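Local structure of protein HTP-2 (4TZM) at residues Leu110-His115 with Ala191-Asn196; Gly117-Ile122 with Phe220-Asp225; Lys184-Leu189 with Cys246-Met251; Ser229-His234 with Ala241-Cys246. The protein binds a closure motif of HTP-3 through its HORMA domain and probably takes part in the stepwise assembly of the meiotic chromosome axis. All blocks are in the same frame, centred on the assembly; numbering follows the deposited sequence.

Contact 1. Residues Leu110-His115 with Ala191-Asn196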
loop_
_atom_site.group_PDB
_atom_site.type_symbol
_atom_site.label_atom_id
_atom_site.label_comp_id
_atom_site.label_asym_id
_atom_site.label_seq_id
_atom_site.Cartn_x
_atom_site.Cartn_y
_atom_site.Cartn_z
ATOM N N LEU A 110 -5.838 5.211 -3.186
ATOM C CA LEU A 110 -7.170 4.798 -3.591
ATOM C C LEU A 110 -8.129 5.939 -3.279
ATOM O O LEU A 110 -8.348 6.269 -2.114
ATOM C CB LEU A 110 -7.594 3.521 -2.869
ATOM C CG LEU A 110 -9.047 3.115 -3.109
ATOM C CD1 LEU A 110 -9.334 3.053 -4.601
ATOM C CD2 LEU A 110 -9.358 1.784 -2.448
ATOM N N VAL A 111 -8.692 6.542 -4.320
ATOM C CA VAL A 111 -9.477 7.759 -4.168
ATOM C C VAL A 111 -10.952 7.548 -4.500
ATOM O O VAL A 111 -11.292 7.100 -5.594
ATOM C CB VAL A 111 -8.911 8.881 -5.059
ATOM C CG1 VAL A 111 -9.832 10.088 -5.056
ATOM C CG2 VAL A 111 -7.512 9.263 -4.600
ATOM N N VAL A 112 -11.823 7.874 -3.549
ATOM C CA VAL A 112 -13.259 7.724 -3.753
ATOM C C VAL A 112 -13.948 9.081 -3.873
ATOM O O VAL A 112 -13.800 9.948 -3.012
ATOM C CB VAL A 112 -13.906 6.922 -2.613
ATOM C CG1 VAL A 112 -15.384 6.701 -2.896
ATOM C CG2 VAL A 112 -13.190 5.591 -2.434
ATOM N N THR A 113 -14.694 9.259 -4.959
ATOM C CA THR A 113 -15.435 10.491 -5.209
ATOM C C THR A 113 -16.891 10.176 -5.530
ATOM O O THR A 113 -17.202 9.069 -5.967
ATOM C CB THR A 113 -14.836 11.296 -6.378
ATOM O OG1 THR A 113 -14.827 10.488 -7.563
ATOM C CG2 THR A 113 -13.416 11.739 -6.060
ATOM N N GLU A 114 -17.779 11.143 -5.325
ATOM C CA GLU A 114 -19.188 10.953 -5.659
ATOM C C GLU A 114 -19.393 10.934 -7.175
ATOM O O GLU A 114 -20.129 10.099 -7.701
ATOM C CB GLU A 114 -20.051 12.041 -5.012
ATOM C CG GLU A 114 -19.599 13.465 -5.290
ATOM C CD GLU A 114 -20.562 14.498 -4.738
ATOM O OE1 GLU A 114 -21.629 14.102 -4.218
ATOM O OE2 GLU A 114 -20.255 15.706 -4.823
ATOM N N HIS A 115 -18.727 11.846 -7.875
ATOM C CA HIS A 115 -18.841 11.917 -9.328
ATOM C C HIS A 115 -17.513 11.591 -10.005
ATOM O O HIS A 115 -16.444 11.961 -9.516
ATOM C CB HIS A 115 -19.332 13.301 -9.764
ATOM C CG HIS A 115 -20.623 13.711 -9.124
ATOM N ND1 HIS A 115 -21.615 12.809 -8.805
ATOM C CD2 HIS A 115 -21.075 14.925 -8.732
ATOM C CE1 HIS A 115 -22.627 13.452 -8.248
ATOM N NE2 HIS A 115 -22.326 14.735 -8.193
ATOM N N ALA A 191 -24.386 5.347 -1.572
ATOM C CA ALA A 191 -24.915 4.441 -2.588
ATOM C C ALA A 191 -24.270 4.668 -3.950
ATOM O O ALA A 191 -24.192 3.751 -4.768
ATOM C CB ALA A 191 -26.429 4.590 -2.691
ATOM N N GLU A 192 -23.811 5.890 -4.190
ATOM C CA GLU A 192 -23.180 6.228 -5.458
ATOM C C GLU A 192 -21.794 6.821 -5.248
ATOM O O GLU A 192 -21.625 7.770 -4.479
ATOM C CB GLU A 192 -24.052 7.203 -6.247
ATOM C CG GLU A 192 -25.406 6.642 -6.642
ATOM C CD GLU A 192 -26.232 7.632 -7.436
ATOM O OE1 GLU A 192 -25.901 8.836 -7.411
ATOM O OE2 GLU A 192 -27.209 7.205 -8.090
ATOM N N PHE A 193 -20.804 6.255 -5.932
ATOM C CA PHE A 193 -19.442 6.764 -5.852
ATOM C C PHE A 193 -18.575 6.277 -7.008
ATOM O O PHE A 193 -18.906 5.300 -7.681
ATOM C CB PHE A 193 -18.794 6.374 -4.515
ATOM C CG PHE A 193 -18.735 4.890 -4.270
ATOM C CD1 PHE A 193 -17.718 4.117 -4.813
ATOM C CD2 PHE A 193 -19.688 4.272 -3.478
ATOM C CE1 PHE A 193 -17.663 2.752 -4.582
ATOM C CE2 PHE A 193 -19.639 2.909 -3.241
ATOM C CZ PHE A 193 -18.627 2.147 -3.793
ATOM N N THR A 194 -17.466 6.976 -7.227
ATOM C CA THR A 194 -16.451 6.564 -8.188
ATOM C C THR A 194 -15.142 6.279 -7.458
ATOM O O THR A 194 -14.612 7.150 -6.771
ATOM C CB THR A 194 -16.205 7.640 -9.261
ATOM O OG1 THR A 194 -17.403 7.848 -10.017
ATOM C CG2 THR A 194 -15.090 7.212 -10.200
ATOM N N ALA A 195 -14.630 5.060 -7.597
ATOM C CA ALA A 195 -13.356 4.705 -6.978
ATOM C C ALA A 195 -12.227 4.787 -8.000
ATOM O O ALA A 195 -12.370 4.326 -9.131
ATOM C CB ALA A 195 -13.425 3.316 -6.363
ATOM N N ASN A 196 -11.102 5.364 -7.584
ATOM C CA ASN A 196 -9.997 5.667 -8.485
ATOM C C ASN A 196 -8.634 5.381 -7.851
ATOM O O ASN A 196 -8.470 5.501 -6.636
ATOM C CB ASN A 196 -10.075 7.134 -8.910
ATOM C CG ASN A 196 -9.602 7.360 -10.325
ATOM O OD1 ASN A 196 -9.147 8.450 -10.670
ATOM N ND2 ASN A 196 -9.708 6.333 -11.156
#

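Contact 2. Residues Gly117-Ile122 with Phe220-Asp225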
loop_
_atom_site.group_PDB
_atom_site.type_symbol
_atom_site.label_atom_id
_atom_site.label_comp_id
_atom_site.label_asym_id
_atom_site.label_seq_id
_atom_site.Cartn_x
_atom_site.Cartn_y
_atom_site.Cartn_z
ATOM N N GLY A 117 -14.378 11.811 -11.963
ATOM C CA GLY A 117 -13.516 12.886 -12.418
ATOM C C GLY A 117 -13.262 13.977 -11.393
ATOM O O GLY A 117 -12.515 14.919 -11.661
ATOM N N ASP A 118 -13.878 13.854 -10.221
ATOM C CA ASP A 118 -13.716 14.853 -9.170
ATOM C C ASP A 118 -12.276 14.914 -8.668
ATOM O O ASP A 118 -11.615 13.888 -8.523
ATOM C CB ASP A 118 -14.662 14.567 -7.999
ATOM C CG ASP A 118 -16.089 15.007 -8.276
ATOM O OD1 ASP A 118 -16.283 15.896 -9.130
ATOM O OD2 ASP A 118 -17.016 14.467 -7.633
ATOM N N VAL A 119 -11.797 16.126 -8.411
ATOM C CA VAL A 119 -10.470 16.328 -7.850
ATOM C C VAL A 119 -10.568 16.357 -6.326
ATOM O O VAL A 119 -9.566 16.252 -5.619
ATOM C CB VAL A 119 -9.831 17.634 -8.375
ATOM C CG1 VAL A 119 -8.378 17.742 -7.940
ATOM C CG2 VAL A 119 -9.931 17.697 -9.891
ATOM N N GLU A 120 -11.792 16.492 -5.825
ATOM C CA GLU A 120 -12.040 16.459 -4.389
ATOM C C GLU A 120 -12.664 15.125 -3.999
ATOM O O GLU A 120 -13.697 14.735 -4.540
ATOM C CB GLU A 120 -12.951 17.610 -3.965
ATOM C CG GLU A 120 -13.176 17.692 -2.464
ATOM C CD GLU A 120 -14.076 18.841 -2.068
ATOM O OE1 GLU A 120 -14.569 19.553 -2.967
ATOM O OE2 GLU A 120 -14.288 19.032 -0.852
ATOM N N ALA A 121 -12.038 14.430 -3.055
ATOM C CA ALA A 121 -12.500 13.102 -2.672
ATOM C C ALA A 121 -13.351 13.122 -1.409
ATOM O O ALA A 121 -13.331 14.085 -0.643
ATOM C CB ALA A 121 -11.317 12.173 -2.486
ATOM N N ILE A 122 -14.101 12.044 -1.206
ATOM C CA ILE A 122 -14.895 11.866 0.001
ATOM C C ILE A 122 -14.237 10.815 0.892
ATOM O O ILE A 122 -14.579 10.678 2.068
ATOM C CB ILE A 122 -16.346 11.450 -0.324
ATOM C CG1 ILE A 122 -16.392 10.023 -0.876
ATOM C CG2 ILE A 122 -16.973 12.428 -1.311
ATOM C CD1 ILE A 122 -17.778 9.396 -0.832
ATOM N N PHE A 220 -4.163 15.791 -8.876
ATOM C CA PHE A 220 -4.066 14.659 -7.959
ATOM C C PHE A 220 -5.417 14.452 -7.279
ATOM O O PHE A 220 -6.390 14.057 -7.922
ATOM C CB PHE A 220 -2.970 14.907 -6.918
ATOM C CG PHE A 220 -2.421 13.652 -6.287
ATOM C CD1 PHE A 220 -2.634 12.412 -6.864
ATOM C CD2 PHE A 220 -1.690 13.720 -5.109
ATOM C CE1 PHE A 220 -2.124 11.264 -6.281
ATOM C CE2 PHE A 220 -1.179 12.576 -4.523
ATOM C CZ PHE A 220 -1.397 11.349 -5.110
ATOM N N TYR A 221 -5.469 14.722 -5.978
ATOM C CA TYR A 221 -6.737 14.790 -5.256
ATOM C C TYR A 221 -6.681 15.886 -4.197
ATOM O O TYR A 221 -5.607 16.240 -3.713
ATOM C CB TYR A 221 -7.091 13.440 -4.614
ATOM C CG TYR A 221 -6.130 12.970 -3.537
ATOM C CD1 TYR A 221 -6.250 13.413 -2.223
ATOM C CD2 TYR A 221 -5.117 12.069 -3.834
ATOM C CE1 TYR A 221 -5.377 12.986 -1.243
ATOM C CE2 TYR A 221 -4.241 11.634 -2.858
ATOM C CZ TYR A 221 -4.376 12.096 -1.566
ATOM O OH TYR A 221 -3.505 11.664 -0.593
ATOM N N THR A 222 -7.843 16.422 -3.844
ATOM C CA THR A 222 -7.933 17.428 -2.796
ATOM C C THR A 222 -8.890 16.931 -1.715
ATOM O O THR A 222 -9.742 16.081 -1.978
ATOM C CB THR A 222 -8.409 18.788 -3.356
ATOM O OG1 THR A 222 -7.649 19.117 -4.526
ATOM C CG2 THR A 222 -8.246 19.895 -2.322
ATOM N N LEU A 223 -8.736 17.444 -0.500
ATOM C CA LEU A 223 -9.569 17.030 0.617
ATOM C C LEU A 223 -10.517 18.146 1.030
ATOM O O LEU A 223 -10.275 19.314 0.726
ATOM C CB LEU A 223 -8.699 16.616 1.806
ATOM C CG LEU A 223 -7.593 15.597 1.536
ATOM C CD1 LEU A 223 -6.733 15.396 2.774
ATOM C CD2 LEU A 223 -8.195 14.280 1.072
ATOM N N PRO A 224 -11.617 17.788 1.709
ATOM C CA PRO A 224 -12.426 18.799 2.395
ATOM C C PRO A 224 -11.621 19.440 3.519
ATOM O O PRO A 224 -10.557 18.929 3.874
ATOM C CB PRO A 224 -13.607 17.995 2.949
ATOM C CG PRO A 224 -13.677 16.788 2.080
ATOM C CD PRO A 224 -12.260 16.464 1.728
ATOM N N ASP A 225 -12.119 20.536 4.078
ATOM C CA ASP A 225 -11.375 21.252 5.109
ATOM C C ASP A 225 -11.577 20.648 6.497
ATOM O O ASP A 225 -10.738 20.816 7.382
ATOM C CB ASP A 225 -11.768 22.730 5.116
ATOM C CG ASP A 225 -11.314 23.456 3.862
ATOM O OD1 ASP A 225 -10.103 23.745 3.746
ATOM O OD2 ASP A 225 -12.167 23.741 2.995
#

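Contact 3. Residues Lys184-Leu189 with Cys246-Met251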
loop_
_atom_site.group_PDB
_atom_site.type_symbol
_atom_site.label_atom_id
_atom_site.label_comp_id
_atom_site.label_asym_id
_atom_site.label_seq_id
_atom_site.Cartn_x
_atom_site.Cartn_y
_atom_site.Cartn_z
ATOM N N LYS A 184 -15.461 -1.543 11.917
ATOM C CA LYS A 184 -15.971 -1.060 13.205
ATOM C C LYS A 184 -15.914 0.461 13.392
ATOM O O LYS A 184 -16.513 0.984 14.327
ATOM C CB LYS A 184 -15.202 -1.726 14.353
ATOM C CG LYS A 184 -15.170 -3.243 14.303
ATOM C CD LYS A 184 -16.514 -3.847 14.663
ATOM C CE LYS A 184 -16.426 -5.362 14.760
ATOM N NZ LYS A 184 -17.643 -5.951 15.388
ATOM N N VAL A 185 -15.201 1.168 12.520
ATOM C CA VAL A 185 -15.023 2.612 12.697
ATOM C C VAL A 185 -15.696 3.451 11.612
ATOM O O VAL A 185 -16.490 4.343 11.913
ATOM C CB VAL A 185 -13.527 2.996 12.740
ATOM C CG1 VAL A 185 -13.375 4.506 12.867
ATOM C CG2 VAL A 185 -12.831 2.288 13.890
ATOM N N LEU A 186 -15.372 3.167 10.354
ATOM C CA LEU A 186 -15.917 3.928 9.234
ATOM C C LEU A 186 -17.396 3.639 9.001
ATOM O O LEU A 186 -17.855 2.506 9.167
ATOM C CB LEU A 186 -15.132 3.636 7.953
ATOM C CG LEU A 186 -13.690 4.141 7.894
ATOM C CD1 LEU A 186 -13.065 3.834 6.539
ATOM C CD2 LEU A 186 -13.639 5.631 8.191
ATOM N N GLU A 187 -18.139 4.676 8.625
ATOM C CA GLU A 187 -19.499 4.510 8.131
ATOM C C GLU A 187 -19.442 3.842 6.762
ATOM O O GLU A 187 -18.413 3.905 6.085
ATOM C CB GLU A 187 -20.217 5.858 8.029
ATOM C CG GLU A 187 -21.210 6.150 9.144
ATOM C CD GLU A 187 -22.127 7.310 8.800
ATOM O OE1 GLU A 187 -21.936 7.918 7.726
ATOM O OE2 GLU A 187 -23.040 7.609 9.598
ATOM N N PRO A 188 -20.542 3.188 6.348
ATOM C CA PRO A 188 -20.597 2.632 4.990
ATOM C C PRO A 188 -20.482 3.724 3.931
ATOM O O PRO A 188 -20.913 4.850 4.179
ATOM C CB PRO A 188 -21.976 1.969 4.932
ATOM C CG PRO A 188 -22.342 1.704 6.381
ATOM C CD PRO A 188 -21.732 2.840 7.148
ATOM N N LEU A 189 -19.908 3.396 2.776
ATOM C CA LEU A 189 -19.833 4.340 1.668
ATOM C C LEU A 189 -21.234 4.636 1.138
ATOM O O LEU A 189 -22.129 3.794 1.243
ATOM C CB LEU A 189 -18.940 3.795 0.549
ATOM C CG LEU A 189 -17.429 3.915 0.761
ATOM C CD1 LEU A 189 -16.664 3.240 -0.370
ATOM C CD2 LEU A 189 -17.031 5.377 0.880
ATOM N N CYS A 246 -5.578 7.307 6.125
ATOM C CA CYS A 246 -6.951 7.328 5.643
ATOM C C CYS A 246 -7.623 8.648 5.984
ATOM O O CYS A 246 -7.716 9.024 7.151
ATOM C CB CYS A 246 -7.758 6.165 6.228
ATOM S SG CYS A 246 -9.517 6.152 5.773
ATOM N N TRP A 247 -8.057 9.357 4.949
ATOM C CA TRP A 247 -8.957 10.490 5.104
ATOM C C TRP A 247 -10.348 10.012 4.720
ATOM O O TRP A 247 -10.495 9.249 3.766
ATOM C CB TRP A 247 -8.531 11.669 4.229
ATOM C CG TRP A 247 -7.309 12.388 4.708
ATOM C CD1 TRP A 247 -7.249 13.334 5.689
ATOM C CD2 TRP A 247 -5.972 12.236 4.215
ATOM N NE1 TRP A 247 -5.957 13.775 5.844
ATOM C CE2 TRP A 247 -5.154 13.116 4.951
ATOM C CE3 TRP A 247 -5.388 11.438 3.227
ATOM C CZ2 TRP A 247 -3.780 13.220 4.728
ATOM C CZ3 TRP A 247 -4.024 11.544 3.006
ATOM C CH2 TRP A 247 -3.237 12.428 3.753
ATOM N N SER A 248 -11.371 10.439 5.452
ATOM C CA SER A 248 -12.711 9.941 5.164
ATOM C C SER A 248 -13.834 10.847 5.660
ATOM O O SER A 248 -13.764 11.411 6.751
ATOM C CB SER A 248 -12.883 8.540 5.761
ATOM O OG SER A 248 -14.068 7.929 5.280
ATOM N N LYS A 249 -14.867 10.977 4.836
ATOM C CA LYS A 249 -16.101 11.634 5.238
ATOM C C LYS A 249 -16.879 10.720 6.175
ATOM O O LYS A 249 -17.693 11.176 6.978
ATOM C CB LYS A 249 -16.959 11.981 4.020
ATOM C CG LYS A 249 -16.513 13.210 3.244
ATOM C CD LYS A 249 -16.639 14.467 4.087
ATOM C CE LYS A 249 -16.828 15.697 3.211
ATOM N NZ LYS A 249 -16.840 16.959 4.002
ATOM N N SER A 250 -16.609 9.422 6.068
ATOM C CA SER A 250 -17.368 8.403 6.785
ATOM C C SER A 250 -16.860 8.170 8.209
ATOM O O SER A 250 -17.240 7.192 8.858
ATOM C CB SER A 250 -17.336 7.086 6.004
ATOM O OG SER A 250 -17.724 7.279 4.654
ATOM N N MET A 251 -16.008 9.071 8.694
ATOM C CA MET A 251 -15.414 8.927 10.020
ATOM C C MET A 251 -16.106 9.825 11.044
ATOM O O MET A 251 -15.913 11.042 11.054
ATOM C CB MET A 251 -13.916 9.244 9.968
ATOM C CG MET A 251 -13.103 8.626 11.099
ATOM S SD MET A 251 -11.360 9.086 11.031
ATOM C CE MET A 251 -10.977 8.775 9.308
#

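Contact 4. Residues Ser229-His234 with Ala241-Cys246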
loop_
_atom_site.group_PDB
_atom_site.type_symbol
_atom_site.label_atom_id
_atom_site.label_comp_id
_atom_site.label_asym_id
_atom_site.label_seq_id
_atom_site.Cartn_x
_atom_site.Cartn_y
_atom_site.Cartn_z
ATOM N N SER A 229 -8.643 12.458 9.728
ATOM C CA SER A 229 -7.436 11.766 9.282
ATOM C C SER A 229 -6.933 10.766 10.320
ATOM O O SER A 229 -6.651 11.136 11.459
ATOM C CB SER A 229 -6.334 12.782 8.967
ATOM O OG SER A 229 -5.076 12.148 8.815
ATOM N N VAL A 230 -6.808 9.505 9.920
ATOM C CA VAL A 230 -6.324 8.468 10.826
ATOM C C VAL A 230 -5.166 7.677 10.202
ATOM O O VAL A 230 -5.143 7.418 9.002
ATOM C CB VAL A 230 -7.475 7.507 11.243
ATOM C CG1 VAL A 230 -7.959 6.676 10.064
ATOM C CG2 VAL A 230 -7.047 6.613 12.402
ATOM N N THR A 231 -4.191 7.319 11.032
ATOM C CA THR A 231 -3.011 6.585 10.589
ATOM C C THR A 231 -3.209 5.080 10.753
ATOM O O THR A 231 -3.559 4.605 11.829
ATOM C CB THR A 231 -1.755 7.034 11.372
ATOM O OG1 THR A 231 -1.505 8.423 11.125
ATOM C CG2 THR A 231 -0.534 6.223 10.960
ATOM N N ILE A 232 -2.991 4.333 9.678
ATOM C CA ILE A 232 -3.170 2.885 9.696
ATOM C C ILE A 232 -1.901 2.197 10.181
ATOM O O ILE A 232 -1.957 1.218 10.929
ATOM C CB ILE A 232 -3.554 2.342 8.296
ATOM C CG1 ILE A 232 -4.995 2.716 7.951
ATOM C CG2 ILE A 232 -3.397 0.831 8.221
ATOM C CD1 ILE A 232 -5.139 4.078 7.330
ATOM N N GLY A 233 -0.756 2.720 9.751
ATOM C CA GLY A 233 0.524 2.150 10.121
ATOM C C GLY A 233 1.620 2.421 9.106
ATOM O O GLY A 233 1.418 3.149 8.133
ATOM N N HIS A 234 2.784 1.824 9.339
ATOM C CA HIS A 234 3.943 2.019 8.480
ATOM C C HIS A 234 4.661 0.703 8.190
ATOM O O HIS A 234 4.383 -0.325 8.808
ATOM C CB HIS A 234 4.915 3.011 9.119
ATOM C CG HIS A 234 5.507 2.531 10.407
ATOM N ND1 HIS A 234 4.918 2.767 11.632
ATOM C CD2 HIS A 234 6.631 1.821 10.661
ATOM C CE1 HIS A 234 5.658 2.227 12.584
ATOM N NE2 HIS A 234 6.703 1.648 12.022
ATOM N N ALA A 241 10.539 2.727 2.944
ATOM C CA ALA A 241 9.554 2.942 3.992
ATOM C C ALA A 241 8.240 3.390 3.369
ATOM O O ALA A 241 8.233 4.066 2.341
ATOM C CB ALA A 241 10.051 3.968 5.010
ATOM N N ALA A 242 7.132 2.999 3.991
ATOM C CA ALA A 242 5.814 3.395 3.521
ATOM C C ALA A 242 4.950 3.891 4.682
ATOM O O ALA A 242 5.057 3.389 5.804
ATOM C CB ALA A 242 5.136 2.238 2.812
ATOM N N HIS A 243 4.107 4.885 4.414
ATOM C CA HIS A 243 3.175 5.388 5.417
ATOM C C HIS A 243 1.740 5.314 4.896
ATOM O O HIS A 243 1.411 5.920 3.874
ATOM C CB HIS A 243 3.521 6.822 5.805
ATOM C CG HIS A 243 2.700 7.353 6.937
ATOM N ND1 HIS A 243 1.817 8.400 6.786
ATOM C CD2 HIS A 243 2.622 6.977 8.235
ATOM C CE1 HIS A 243 1.235 8.651 7.948
ATOM N NE2 HIS A 243 1.705 7.801 8.840
ATOM N N MET A 244 0.900 4.564 5.605
ATOM C CA MET A 244 -0.493 4.352 5.216
ATOM C C MET A 244 -1.427 5.264 6.019
ATOM O O MET A 244 -1.350 5.329 7.250
ATOM C CB MET A 244 -0.874 2.876 5.406
ATOM C CG MET A 244 -2.218 2.469 4.805
ATOM S SD MET A 244 -2.256 2.490 2.997
ATOM C CE MET A 244 -3.959 2.027 2.677
ATOM N N GLN A 245 -2.298 5.977 5.314
ATOM C CA GLN A 245 -3.185 6.952 5.937
ATOM C C GLN A 245 -4.590 6.853 5.362
ATOM O O GLN A 245 -4.779 6.371 4.247
ATOM C CB GLN A 245 -2.643 8.369 5.740
ATOM C CG GLN A 245 -2.133 9.036 7.002
ATOM C CD GLN A 245 -1.324 10.289 6.716
ATOM O OE1 GLN A 245 -0.935 10.544 5.576
ATOM N NE2 GLN A 245 -1.061 11.076 7.755
ATOM N N CYS A 246 -5.578 7.307 6.125
ATOM C CA CYS A 246 -6.951 7.328 5.643
ATOM C C CYS A 246 -7.623 8.648 5.984
ATOM O O CYS A 246 -7.716 9.024 7.151
ATOM C CB CYS A 246 -7.758 6.165 6.228
ATOM S SG CYS A 246 -9.517 6.152 5.773
#

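Contact 1. Residues Leu110-His115 with Ala191-Asn196
Strands 110-113 and 193-196 run antiparallel, their axes at 163°, in the sheet of the HORMA domain. Val-111 with Asn-196 and Thr-113 with Thr-194 are hydrogen-bonded pairs; Val-112 with Ala-195 is the non-hydrogen-bonded pair between them. The bonds are short: Val-111 N reaches Asn-196 O at 2.5 Å, almost straight, and Thr-194 N meets Thr-113 O at 2.5 Å nearly along the C=O axis. Thr-113 lies alongside Thr-194, both pointing to the same face as Val-111 and Asn-196. Its CB sits 4.2 Å from Thr-194 O. From there OG1, in the crowded position between backbone N and carbonyl carbon (chi1 58°), touches Thr-194 CB at 3.6 Å and donates to His-115 O at 2.9 Å, approaching that carbonyl from above its plane. CG2, anti to the carbonyl carbon, packs on Glu-120 O. A valine here would lack the hydroxyl and its bond to His-115 O, which would probably loosen the turn at the strand's end. On the other face, Val-112 CG1 crosses obliquely to Phe-193 CB at 3.8 Å, while Leu-110 CD1 comes within 3.3 Å of Asn-196 O at the far end and also packs against helix 35-56. The side-chain OD1 of Asn-196 turns to Arg-198. Main-chain bonds therefore carry the contact, and they hold strand 193-196 in the sheet while Phe-193, Thr-194 and Ala-195 pair antiparallel with the bound closure-motif peptide, so that the sheet runs on into the ligand.

Contact 2. Residues Gly117-Ile122 with Phe220-Asp225
The backbones meet in a single bridge between Glu-120 and Thr-222, whose CA atoms are 4.5 Å apart: Thr-222 N gives a very short bond of 2.5 Å to Val-119 O, and Thr-222 O takes one of 3.0 Å from Ala-121 N. Both run nearly along the C=O axis of the acceptor, so Thr-222 is gripped through its amide and its carbonyl. Val-119, with CG1 anti to its backbone N, crosses obliquely to Thr-222 and sets that methyl 3.8 Å from Thr-222 OG1. Glu-120 is fully extended, so its chain passes Thr-222 O and its OE2 lies 3.7 Å from Pro-224 CG. The same ring packs on the carbonyl of Ala-121, Pro-224 CD 3.5 Å from Ala-121 O. Beside the bridge, Tyr-221 CD2 stands 3.7 Å above the centre of the Phe-220 ring, while Tyr-221 OH is hydrogen-bonded to Glu-107 on strand 105-113. Phe-220 also meets an aromatic side chain of the bound peptide, the two ring planes at about 10°. Arg-198 bonds to Asp-118 O and Phe-220 O and so ties the two loops from strand 193-201. Polar main-chain bonds thus fix the loop 220-225 on the loop that links strands 105-113 and 123-133, an arrangement consistent with a HORMA safety belt closed over its ligand; the carboxylate of Glu-120 contributes only van der Waals contact across it.

Contact 3. Residues Lys184-Leu189 with Cys246-Met251
No aromatic face takes part in this contact: the indole of Trp-247 is turned away from residues 184-189, with Leu-223 CD1 near its CE2 and Ser-229 CB by its NE1. The flat group that matters is the carbonyl of Ser-250. Glu-187 N approaches in its plane, on a lone pair, and donates a straight bond of 2.7 Å to Ser-250 O; Glu-187 CB lies 3.4 Å from the same oxygen. In return Ser-250 CB comes within 3.4 Å of Glu-187 O, which is also bonded by Arg-57. The contact joins the chain leaving helix 164-185 to the C-terminal end of strand 240-248, in the HORMA sheet. There Ser-248 forms an ST turn: its OG accepts from Ser-250 N at 3.1 Å and is hydrogen-bonded to Glu-123 of the adjacent strand. An alanine at Ser-248 would lose both bonds and would probably let the turn that presents the Ser-250 carbonyl shift. Beside the backbone bond Leu-186 reaches across, CG anti to its carbonyl carbon; CD1 continues the extended chain (chi2 -177°) to face Cys-246 SG at 4.3 Å, close to Leu-181 of the helix, and the side branch CD2 lies 3.7 Å from Ser-248 OG and 4.0 Å from Met-251 CB. At the surface Val-185 CG1 meets Met-251 CG loosely, and Leu-189 CD2 lies at a similar remove from Ser-250 OG.

Contact 4. Residues Ser229-His234 with Ala241-Cys246
Ser-229 opens the pairing of strand 229-234 with strand 241-246, its CA facing Cys-246 O. Val-230 and Cys-246 then form a hydrogen-bonded antiparallel pair: Val-230 N to Cys-246 O is 3.0 Å and Cys-246 N to Val-230 O is 2.9 Å. Val-230 CG1 folds over Cys-246 CB. Thr-231, on the opposite face, pairs with Gln-245 without hydrogen bonds and crosses His-243 at about a right angle, its CG2 3.5 Å from His-243 NE2. That imidazole also stacks on His-152, and Gln-245 NE2 lies at its edge. At Ile-232 the register slips by one, a beta bulge: Ile-232 N donates to Met-244 O at 3.1 Å from 41° above the carbonyl plane, while Met-244 N turns to Gly-233 O at 2.9 Å, so two residues face one. Ile-232 points toward the partner strand and lies alongside Met-244, CB to CG 3.7 Å; its CD1, 3.5 Å from Cys-246 CB, reaches back along the strand. Ile-232 also packs on Ile-174 and Val-178 of helix 164-185. Gly-233 has a phi of 153°, at which a side chain would jam against the carbonyl before it. His-234 completes the pairing opposite His-243, its CA 3.2 Å from Ala-242 O. This hairpin, docked on strand 123-133, agrees with the closed form of HORMA proteins, and the bulge implies that an apolar side chain is turned into the sheet-helix interface while the backbone bonding on both sides of it is kept.

Chain order runs from strand 105-113 through the loop 117-122, then strand 123-133, helix 164-185 and the strands that follow. Contact 1 closes the loop from 110-115 to 191-196, and contact 2, from 117-122 to 220-225, crosses it; the two touch through Val-112 O and Ile-122 N. Contact 3, from 184-189 to 246-251, crosses both, and a probable hydrogen bond from Lys-249 N to Ile-122 O joins it to contact 2. Contact 4 is a local hairpin lying within the span of contact 3 and sharing Cys-246 with it. Together they tie the peptide-bearing edge, the belt-like loop, the C-terminal hairpin and helix 164-185 around one sheet.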